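Local coordinates for hydratase ChsH2 (Mycobacterium tuberculosis KZN 4207, PDB 4WNB), which hydrates a steroid enoyl-CoA intermediate in the modified beta-oxidation that degrades the cholesterol side chain, at residues S5-A10 against K92-A97; A64-I69 against H112-P117; V121-E126 against Q146-Q151. All coordinates share one frame; numbering follows the deposited sequence.

Interaction 1: S5-A10 against K92-A97; sequences SDIQEA and KLFDDA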
loop_
_atom_site.group_PDB
_atom_site.type_symbol
_atom_site.label_atom_id
_atom_site.label_comp_id
_atom_site.label_asym_id
_atom_site.label_seq_id
_atom_site.Cartn_x
_atom_site.Cartn_y
_atom_site.Cartn_z
ATOM N N SER A 5 34.779 18.639 -20.600
ATOM C CA SER A 5 34.229 19.419 -21.704
ATOM C C SER A 5 33.276 18.535 -22.508
ATOM O O SER A 5 32.293 19.019 -23.072
ATOM C CB SER A 5 35.337 20.007 -22.598
ATOM O OG SER A 5 36.081 19.000 -23.257
ATOM N N ASP A 6 33.554 17.232 -22.527
ATOM C CA ASP A 6 32.676 16.269 -23.192
ATOM C C ASP A 6 31.407 16.005 -22.383
ATOM O O ASP A 6 30.346 15.767 -22.959
ATOM C CB ASP A 6 33.408 14.949 -23.441
ATOM C CG ASP A 6 34.113 14.902 -24.788
ATOM O OD1 ASP A 6 34.399 15.974 -25.401
ATOM O OD2 ASP A 6 34.393 13.760 -25.228
ATOM N N ILE A 7 31.511 16.039 -21.054
ATOM C CA ILE A 7 30.320 15.871 -20.213
ATOM C C ILE A 7 29.396 17.074 -20.419
ATOM O O ILE A 7 28.192 16.907 -20.602
ATOM C CB ILE A 7 30.673 15.717 -18.712
ATOM C CG1 ILE A 7 31.344 14.361 -18.458
ATOM C CG2 ILE A 7 29.430 15.851 -17.843
ATOM C CD1 ILE A 7 32.083 14.278 -17.139
ATOM N N GLN A 8 29.970 18.279 -20.428
ATOM C CA GLN A 8 29.181 19.483 -20.685
ATOM C C GLN A 8 28.462 19.385 -22.029
ATOM O O GLN A 8 27.297 19.745 -22.130
ATOM C CB GLN A 8 30.065 20.731 -20.643
ATOM C CG GLN A 8 30.550 21.085 -19.245
ATOM C CD GLN A 8 31.600 22.178 -19.245
ATOM O OE1 GLN A 8 31.590 23.067 -20.099
ATOM N NE2 GLN A 8 32.526 22.108 -18.292
ATOM N N GLU A 9 29.164 18.894 -23.052
ATOM C CA GLU A 9 28.586 18.728 -24.385
ATOM C C GLU A 9 27.454 17.704 -24.416
ATOM O O GLU A 9 26.444 17.890 -25.109
ATOM C CB GLU A 9 29.681 18.334 -25.388
ATOM C CG GLU A 9 30.382 19.549 -25.990
ATOM C CD GLU A 9 31.779 19.268 -26.539
ATOM O OE1 GLU A 9 32.054 18.135 -26.985
ATOM O OE2 GLU A 9 32.597 20.211 -26.524
ATOM N N ALA A 10 27.614 16.635 -23.644
ATOM C CA ALA A 10 26.613 15.575 -23.574
ATOM C C ALA A 10 25.363 16.066 -22.855
ATOM O O ALA A 10 24.230 15.773 -23.273
ATOM C CB ALA A 10 27.189 14.343 -22.872
ATOM N N LYS A 92 23.127 7.537 -16.717
ATOM C CA LYS A 92 23.975 6.697 -17.552
ATOM C C LYS A 92 25.275 7.410 -17.903
ATOM O O LYS A 92 26.350 6.819 -17.850
ATOM C CB LYS A 92 23.225 6.304 -18.830
ATOM C CG LYS A 92 24.059 5.544 -19.859
ATOM C CD LYS A 92 24.040 4.051 -19.593
ATOM C CE LYS A 92 24.594 3.271 -20.775
ATOM N NZ LYS A 92 25.970 3.708 -21.131
ATOM N N LEU A 93 25.165 8.683 -18.264
ATOM C CA LEU A 93 26.336 9.496 -18.572
ATOM C C LEU A 93 27.320 9.528 -17.405
ATOM O O LEU A 93 28.515 9.255 -17.570
ATOM C CB LEU A 93 25.908 10.919 -18.933
ATOM C CG LEU A 93 27.026 11.944 -19.111
ATOM C CD1 LEU A 93 27.854 11.611 -20.336
ATOM C CD2 LEU A 93 26.462 13.356 -19.201
ATOM N N PHE A 94 26.814 9.842 -16.218
ATOM C CA PHE A 94 27.691 10.038 -15.071
ATOM C C PHE A 94 28.192 8.727 -14.457
ATOM O O PHE A 94 29.297 8.688 -13.902
ATOM C CB PHE A 94 26.988 10.896 -14.017
ATOM C CG PHE A 94 27.024 12.362 -14.338
ATOM C CD1 PHE A 94 28.211 13.073 -14.225
ATOM C CD2 PHE A 94 25.894 13.021 -14.788
ATOM C CE1 PHE A 94 28.268 14.415 -14.540
ATOM C CE2 PHE A 94 25.943 14.365 -15.107
ATOM C CZ PHE A 94 27.127 15.063 -14.979
ATOM N N ASP A 95 27.394 7.666 -14.555
ATOM C CA ASP A 95 27.839 6.348 -14.099
ATOM C C ASP A 95 29.070 5.924 -14.894
ATOM O O ASP A 95 30.062 5.459 -14.325
ATOM C CB ASP A 95 26.737 5.298 -14.247
ATOM C CG ASP A 95 25.765 5.299 -13.079
ATOM O OD1 ASP A 95 26.116 5.868 -12.020
ATOM O OD2 ASP A 95 24.662 4.718 -13.219
ATOM N N ASP A 96 28.992 6.095 -16.212
ATOM C CA ASP A 96 30.072 5.701 -17.109
ATOM C C ASP A 96 31.336 6.510 -16.855
ATOM O O ASP A 96 32.442 6.012 -17.044
ATOM C CB ASP A 96 29.644 5.857 -18.569
ATOM C CG ASP A 96 28.569 4.869 -18.969
ATOM O OD1 ASP A 96 28.434 3.822 -18.298
ATOM O OD2 ASP A 96 27.859 5.143 -19.960
ATOM N N ALA A 97 31.170 7.757 -16.427
ATOM C CA ALA A 97 32.307 8.606 -16.099
ATOM C C ALA A 97 32.863 8.298 -14.711
ATOM O O ALA A 97 33.785 8.964 -14.247
ATOM C CB ALA A 97 31.911 10.070 -16.194
#
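I7 and L93 face each other across a pair of nearly antiparallel helix segments, 5-10 and 92-96, whose axes pass 11.2 Å apart at 166°. The CG2 methyl of I7 does most of the touching. With CG1 held beside the backbone N (chi1 -70°), CG2 lies anti to that N and projects across the gap, reaching F94 CZ at 3.8 Å. It meets the phenyl ring obliquely, the two side chains crossing at about a right angle, and the same I7 CG2 lies 4.1 Å from L93 CD2. One turn further along, A10 offers only its methyl: A10 CB rests against both ends of the L93 fork, 3.8 Å from L93 CD1 and slightly more from CD2. That fork is aimed at A10 because L93 carries CG anti to its own backbone N (chi1 173°). At the other end I7 CD1 approaches A97 CB loosely, at 4.3 Å. W142 of strand 141-152 also packs on I7 and meets the ring of F94. The charged groups stay away from this seam, K92 bridging to D96 within its own helix. No hydrogen bond crosses the contact, so what joins these two helix segments is apolar packing, without directional bonds.

Interaction 2: A64-I69 against H112-P117; sequences APPAMI and HRYLLP. With CA (calcium ion), chain D.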
loop_
_atom_site.group_PDB
_atom_site.type_symbol
_atom_site.label_atom_id
_atom_site.label_comp_id
_atom_site.label_asym_id
_atom_site.label_seq_id
_atom_site.Cartn_x
_atom_site.Cartn_y
_atom_site.Cartn_z
ATOM N N ALA A 64 -7.394 17.224 -2.930
ATOM C CA ALA A 64 -6.253 16.339 -2.634
ATOM C C ALA A 64 -5.179 17.117 -1.905
ATOM O O ALA A 64 -5.003 18.319 -2.171
ATOM C CB ALA A 64 -5.682 15.725 -3.908
ATOM N N PRO A 65 -4.453 16.454 -0.987
ATOM C CA PRO A 65 -3.268 17.055 -0.372
ATOM C C PRO A 65 -2.294 17.510 -1.452
ATOM O O PRO A 65 -1.977 16.736 -2.353
ATOM C CB PRO A 65 -2.676 15.911 0.465
ATOM C CG PRO A 65 -3.847 15.018 0.755
ATOM C CD PRO A 65 -4.690 15.080 -0.493
ATOM N N PRO A 66 -1.871 18.770 -1.394
ATOM C CA PRO A 66 -0.904 19.257 -2.383
ATOM C C PRO A 66 0.316 18.340 -2.488
ATOM O O PRO A 66 0.770 18.064 -3.597
ATOM C CB PRO A 66 -0.520 20.628 -1.841
ATOM C CG PRO A 66 -1.772 21.095 -1.138
ATOM C CD PRO A 66 -2.421 19.853 -0.556
ATOM N N ALA A 67 0.805 17.853 -1.351
ATOM C CA ALA A 67 1.994 17.006 -1.308
ATOM C C ALA A 67 1.758 15.618 -1.912
ATOM O O ALA A 67 2.680 14.805 -1.944
ATOM C CB ALA A 67 2.492 16.866 0.140
ATOM N N MET A 68 0.542 15.348 -2.394
ATOM C CA MET A 68 0.280 14.094 -3.100
ATOM C C MET A 68 0.577 14.199 -4.604
ATOM O O MET A 68 0.452 13.210 -5.318
ATOM C CB MET A 68 -1.174 13.637 -2.895
ATOM C CG MET A 68 -1.390 12.861 -1.608
ATOM S SD MET A 68 -2.977 11.965 -1.610
ATOM C CE MET A 68 -2.524 10.536 -2.591
ATOM N N ILE A 69 0.987 15.373 -5.082
ATOM C CA ILE A 69 1.020 15.589 -6.534
ATOM C C ILE A 69 1.925 14.533 -7.211
ATOM O O ILE A 69 1.560 13.934 -8.219
ATOM C CB ILE A 69 1.465 17.066 -6.909
ATOM C CG1 ILE A 69 1.444 17.255 -8.424
ATOM C CG2 ILE A 69 2.841 17.416 -6.358
ATOM C CD1 ILE A 69 0.038 17.239 -9.010
ATOM N N HIS A 112 0.286 25.361 -7.759
ATOM C CA HIS A 112 -0.419 26.511 -8.306
ATOM C C HIS A 112 -1.859 26.545 -7.798
ATOM O O HIS A 112 -2.399 27.613 -7.522
ATOM C CB HIS A 112 -0.384 26.472 -9.825
ATOM C CG HIS A 112 0.971 26.766 -10.403
ATOM N ND1 HIS A 112 1.721 27.860 -10.022
ATOM C CD2 HIS A 112 1.704 26.120 -11.342
ATOM C CE1 HIS A 112 2.855 27.874 -10.700
ATOM N NE2 HIS A 112 2.871 26.825 -11.502
ATOM N N ARG A 113 -2.467 25.370 -7.676
ATOM C CA ARG A 113 -3.794 25.244 -7.073
ATOM C C ARG A 113 -3.985 23.844 -6.506
ATOM O O ARG A 113 -3.204 22.937 -6.810
ATOM C CB ARG A 113 -4.896 25.517 -8.091
ATOM C CG ARG A 113 -4.996 24.483 -9.216
ATOM C CD ARG A 113 -6.338 24.619 -9.941
ATOM N NE ARG A 113 -6.472 23.793 -11.146
ATOM C CZ ARG A 113 -7.057 22.600 -11.172
ATOM N NH1 ARG A 113 -7.526 22.069 -10.050
ATOM N NH2 ARG A 113 -7.149 21.923 -12.311
ATOM N N TYR A 114 -5.039 23.676 -5.707
ATOM C CA TYR A 114 -5.443 22.348 -5.250
ATOM C C TYR A 114 -6.185 21.581 -6.344
ATOM O O TYR A 114 -6.887 22.167 -7.175
ATOM C CB TYR A 114 -6.330 22.448 -4.006
ATOM C CG TYR A 114 -5.592 22.787 -2.735
ATOM C CD1 TYR A 114 -4.835 23.950 -2.637
ATOM C CD2 TYR A 114 -5.670 21.961 -1.624
ATOM C CE1 TYR A 114 -4.156 24.264 -1.475
ATOM C CE2 TYR A 114 -5.014 22.269 -0.455
ATOM C CZ TYR A 114 -4.258 23.425 -0.382
ATOM O OH TYR A 114 -3.579 23.747 0.770
ATOM N N LEU A 115 -6.046 20.260 -6.311
ATOM C CA LEU A 115 -6.686 19.367 -7.272
ATOM C C LEU A 115 -7.933 18.722 -6.689
ATOM O O LEU A 115 -8.069 18.565 -5.466
ATOM C CB LEU A 115 -5.724 18.263 -7.722
ATOM C CG LEU A 115 -4.397 18.726 -8.302
ATOM C CD1 LEU A 115 -3.655 17.535 -8.852
ATOM C CD2 LEU A 115 -4.658 19.793 -9.384
ATOM N N LEU A 116 -8.832 18.310 -7.572
ATOM C CA LEU A 116 -10.083 17.708 -7.131
ATOM C C LEU A 116 -10.138 16.265 -7.585
ATOM O O LEU A 116 -9.648 15.942 -8.652
ATOM C CB LEU A 116 -11.286 18.490 -7.687
ATOM C CG LEU A 116 -11.338 19.992 -7.411
ATOM C CD1 LEU A 116 -12.329 20.677 -8.347
ATOM C CD2 LEU A 116 -11.710 20.267 -5.966
ATOM N N PRO A 117 -10.732 15.384 -6.761
ATOM C CA PRO A 117 -11.041 14.027 -7.219
ATOM C C PRO A 117 -11.659 14.024 -8.617
ATOM O O PRO A 117 -12.539 14.832 -8.907
ATOM C CB PRO A 117 -12.030 13.529 -6.165
ATOM C CG PRO A 117 -11.557 14.214 -4.902
ATOM C CD PRO A 117 -11.077 15.593 -5.348
HETATM CA CA CA D . 4.384 26.696 -13.082
HETATM O O HOH W 1 -4.035 19.245 -4.663
#
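A64 and L115 are joined by one direct backbone hydrogen bond and one bridging water. The bond runs from A64 N to L115 O, 2.9 Å long and nearly straight (166°), with the donor tilted out of the carbonyl plane. The water closes the other side of the pairing, donating to A64 O and accepting from L115 N, each at 2.8 Å, so both backbone groups of A64 are satisfied. A CH-pi contact follows: P66 CG sits 3.8 Å from the centroid of the Y114 ring, over one face and shifted toward its rim. Y114 OH is hydrogen-bonded to the backbone of a chain of another protein in the assembly. The protein belongs to the hotdog clan, and here the loop ahead of helix 69-72, wound into a 3-10 turn at 66-68, meets the loop between strands 101-111 and 121-136. Apolar packing adds I69 CD1 against L115 CD1 at 3.7 Å, the two side chains crossing at about a right angle; I69 extends CG1 anti to its backbone N (chi1 -178°) to get there. R113 forms salt bridges with E119 and E155. In metal coordination, H112 NE2 binds the calcium ion at 2.2 Å together with D156.

Interaction 3: V121-E126 against Q146-Q151; sequences VSISAE and QHIVWQ. With CD (cadmium ion), chain C.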
loop_
_atom_site.group_PDB
_atom_site.type_symbol
_atom_site.label_atom_id
_atom_site.label_comp_id
_atom_site.label_asym_id
_atom_site.label_seq_id
_atom_site.Cartn_x
_atom_site.Cartn_y
_atom_site.Cartn_z
ATOM N N VAL A 121 -3.901 13.991 -13.954
ATOM C CA VAL A 121 -2.648 14.720 -14.019
ATOM C C VAL A 121 -1.731 14.068 -15.035
ATOM O O VAL A 121 -1.789 12.851 -15.243
ATOM C CB VAL A 121 -1.971 14.726 -12.609
ATOM C CG1 VAL A 121 -0.611 15.358 -12.643
ATOM C CG2 VAL A 121 -2.870 15.434 -11.593
ATOM N N SER A 122 -0.894 14.886 -15.681
ATOM C CA SER A 122 0.176 14.384 -16.509
ATOM C C SER A 122 1.488 14.958 -15.986
ATOM O O SER A 122 1.497 15.987 -15.317
ATOM C CB SER A 122 -0.018 14.779 -17.969
ATOM O OG SER A 122 0.196 16.171 -18.104
ATOM N N ILE A 123 2.582 14.284 -16.298
ATOM C CA ILE A 123 3.907 14.734 -15.884
ATOM C C ILE A 123 4.863 14.860 -17.073
ATOM O O ILE A 123 4.914 13.984 -17.935
ATOM C CB ILE A 123 4.509 13.766 -14.813
ATOM C CG1 ILE A 123 5.890 14.221 -14.359
ATOM C CG2 ILE A 123 4.576 12.318 -15.321
ATOM C CD1 ILE A 123 6.456 13.347 -13.212
ATOM N N SER A 124 5.596 15.972 -17.108
ATOM C CA SER A 124 6.701 16.159 -18.046
ATOM C C SER A 124 7.986 16.551 -17.294
ATOM O O SER A 124 7.931 17.329 -16.341
ATOM C CB SER A 124 6.342 17.230 -19.082
ATOM O OG SER A 124 7.311 17.260 -20.126
ATOM N N ALA A 125 9.134 16.035 -17.737
ATOM C CA ALA A 125 10.420 16.279 -17.069
ATOM C C ALA A 125 11.447 16.917 -18.002
ATOM O O ALA A 125 11.520 16.573 -19.177
ATOM C CB ALA A 125 10.975 14.967 -16.501
ATOM N N GLU A 126 12.242 17.844 -17.471
ATOM C CA GLU A 126 13.287 18.515 -18.247
ATOM C C GLU A 126 14.557 18.626 -17.425
ATOM O O GLU A 126 14.502 18.741 -16.214
ATOM C CB GLU A 126 12.826 19.913 -18.687
ATOM C CG GLU A 126 13.485 20.416 -19.924
ATOM C CD GLU A 126 12.849 21.705 -20.421
ATOM O OE1 GLU A 126 13.438 22.359 -21.306
ATOM O OE2 GLU A 126 11.759 22.057 -19.917
ATOM N N GLN A 146 16.654 18.648 -11.967
ATOM C CA GLN A 146 15.607 18.240 -12.887
ATOM C C GLN A 146 14.359 19.038 -12.592
ATOM O O GLN A 146 14.025 19.307 -11.441
ATOM C CB GLN A 146 15.338 16.741 -12.776
ATOM C CG GLN A 146 14.333 16.218 -13.783
ATOM C CD GLN A 146 14.355 14.711 -13.881
ATOM O OE1 GLN A 146 13.501 14.028 -13.311
ATOM N NE2 GLN A 146 15.345 14.175 -14.596
ATOM N N HIS A 147 13.665 19.413 -13.646
ATOM C CA HIS A 147 12.506 20.247 -13.493
ATOM C C HIS A 147 11.274 19.512 -14.001
ATOM O O HIS A 147 11.202 19.133 -15.176
ATOM C CB HIS A 147 12.740 21.555 -14.240
ATOM C CG HIS A 147 11.550 22.443 -14.283
ATOM N ND1 HIS A 147 10.715 22.500 -15.376
ATOM C CD2 HIS A 147 11.056 23.318 -13.380
ATOM C CE1 HIS A 147 9.753 23.370 -15.142
ATOM N NE2 HIS A 147 9.932 23.872 -13.937
ATOM N N ILE A 148 10.307 19.326 -13.104
ATOM C CA ILE A 148 9.103 18.547 -13.382
ATOM C C ILE A 148 7.877 19.450 -13.427
ATOM O O ILE A 148 7.712 20.304 -12.569
ATOM C CB ILE A 148 8.836 17.471 -12.289
ATOM C CG1 ILE A 148 10.028 16.535 -12.084
ATOM C CG2 ILE A 148 7.520 16.743 -12.561
ATOM C CD1 ILE A 148 10.754 16.150 -13.301
ATOM N N VAL A 149 7.020 19.267 -14.420
ATOM C CA VAL A 149 5.770 20.014 -14.464
ATOM C C VAL A 149 4.592 19.054 -14.525
ATOM O O VAL A 149 4.613 18.079 -15.282
ATOM C CB VAL A 149 5.718 20.987 -15.672
ATOM C CG1 VAL A 149 4.327 21.618 -15.803
ATOM C CG2 VAL A 149 6.760 22.056 -15.504
ATOM N N TRP A 150 3.595 19.319 -13.687
ATOM C CA TRP A 150 2.336 18.588 -13.724
ATOM C C TRP A 150 1.221 19.442 -14.304
ATOM O O TRP A 150 1.074 20.618 -13.945
ATOM C CB TRP A 150 1.913 18.123 -12.336
ATOM C CG TRP A 150 2.744 17.012 -11.773
ATOM C CD1 TRP A 150 2.591 15.674 -12.005
ATOM C CD2 TRP A 150 3.847 17.136 -10.871
ATOM N NE1 TRP A 150 3.528 14.957 -11.302
ATOM C CE2 TRP A 150 4.295 15.827 -10.579
ATOM C CE3 TRP A 150 4.482 18.218 -10.257
ATOM C CZ2 TRP A 150 5.371 15.578 -9.727
ATOM C CZ3 TRP A 150 5.556 17.963 -9.396
ATOM C CH2 TRP A 150 5.984 16.656 -9.144
ATOM N N GLN A 151 0.420 18.825 -15.163
ATOM C CA GLN A 151 -0.681 19.518 -15.816
ATOM C C GLN A 151 -1.992 18.758 -15.656
ATOM O O GLN A 151 -1.996 17.531 -15.552
ATOM C CB GLN A 151 -0.407 19.703 -17.301
ATOM C CG GLN A 151 0.886 20.438 -17.599
ATOM C CD GLN A 151 1.145 20.554 -19.086
ATOM O OE1 GLN A 151 0.337 21.115 -19.828
ATOM N NE2 GLN A 151 2.268 20.009 -19.531
HETATM CD CD CD C . 9.884 26.081 -12.609
HETATM O O HOH W 2 2.971 17.660 -17.900
HETATM O O HOH W 3 12.347 26.151 -11.372
#
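I148 and A125 meet on the apolar face of this strand pair, where I148 CD1 presses on A125 CB at 3.4 Å, closer than ordinary van der Waals contact. With CG1 beside the backbone N (chi1 -55°), the CG2 methyl of I148 lies anti to it, touches I123 CG1 at 3.5 Å and sits over one face of the W150 indole, toward its rim. I123 runs alongside W150, pointing the same way, and V121 CG1 reaches W150 CD1 obliquely at 3.3 Å. The indole N-H is spent on T73 OG1. Beneath these side chains three hydrogen-bonded pairs join the antiparallel backbones, S122 with Q151, S124 with V149 and E126 with H147. Both S124-V149 bonds are nearly straight, with V149 N to S124 O at 2.9 Å. On the face of S122, S124 and H147 a water links S122 OG to V149 O, donating to the carbonyl at 3.1 Å. There H147 NE2 binds the cadmium ion at 2.6 Å, alongside E159 and a water. The segments belong to the hairpin of strands 121-136 and 141-152; strand 23-24 adjoins the first, strand 155-167 pairs with the second, and helix 69-72 packs on V121 and W150.

Interactions 2 and 3 form one continuous apolar layer: I69 CG1 lies 3.4 Å from W150 CD2, and L115 CD1 lies 3.5 Å from V121 CG2, so the loops of interaction 2 pack directly on the hairpin. The calcium ion bound by H112 lies 5.6 Å from the cadmium ion bound by H147. Interaction 1 stands apart, its centre about 36 Å from that of interaction 2, across the chain's centre, and about 24 Å from that of interaction 3, nearest atoms about 10 Å apart. The steroid-CoA ligand touches none of the three; the F94 and Q146 side chains lie about 12 Å from it, but both hairpin strands run on into its pocket, at K134-T136 and F143.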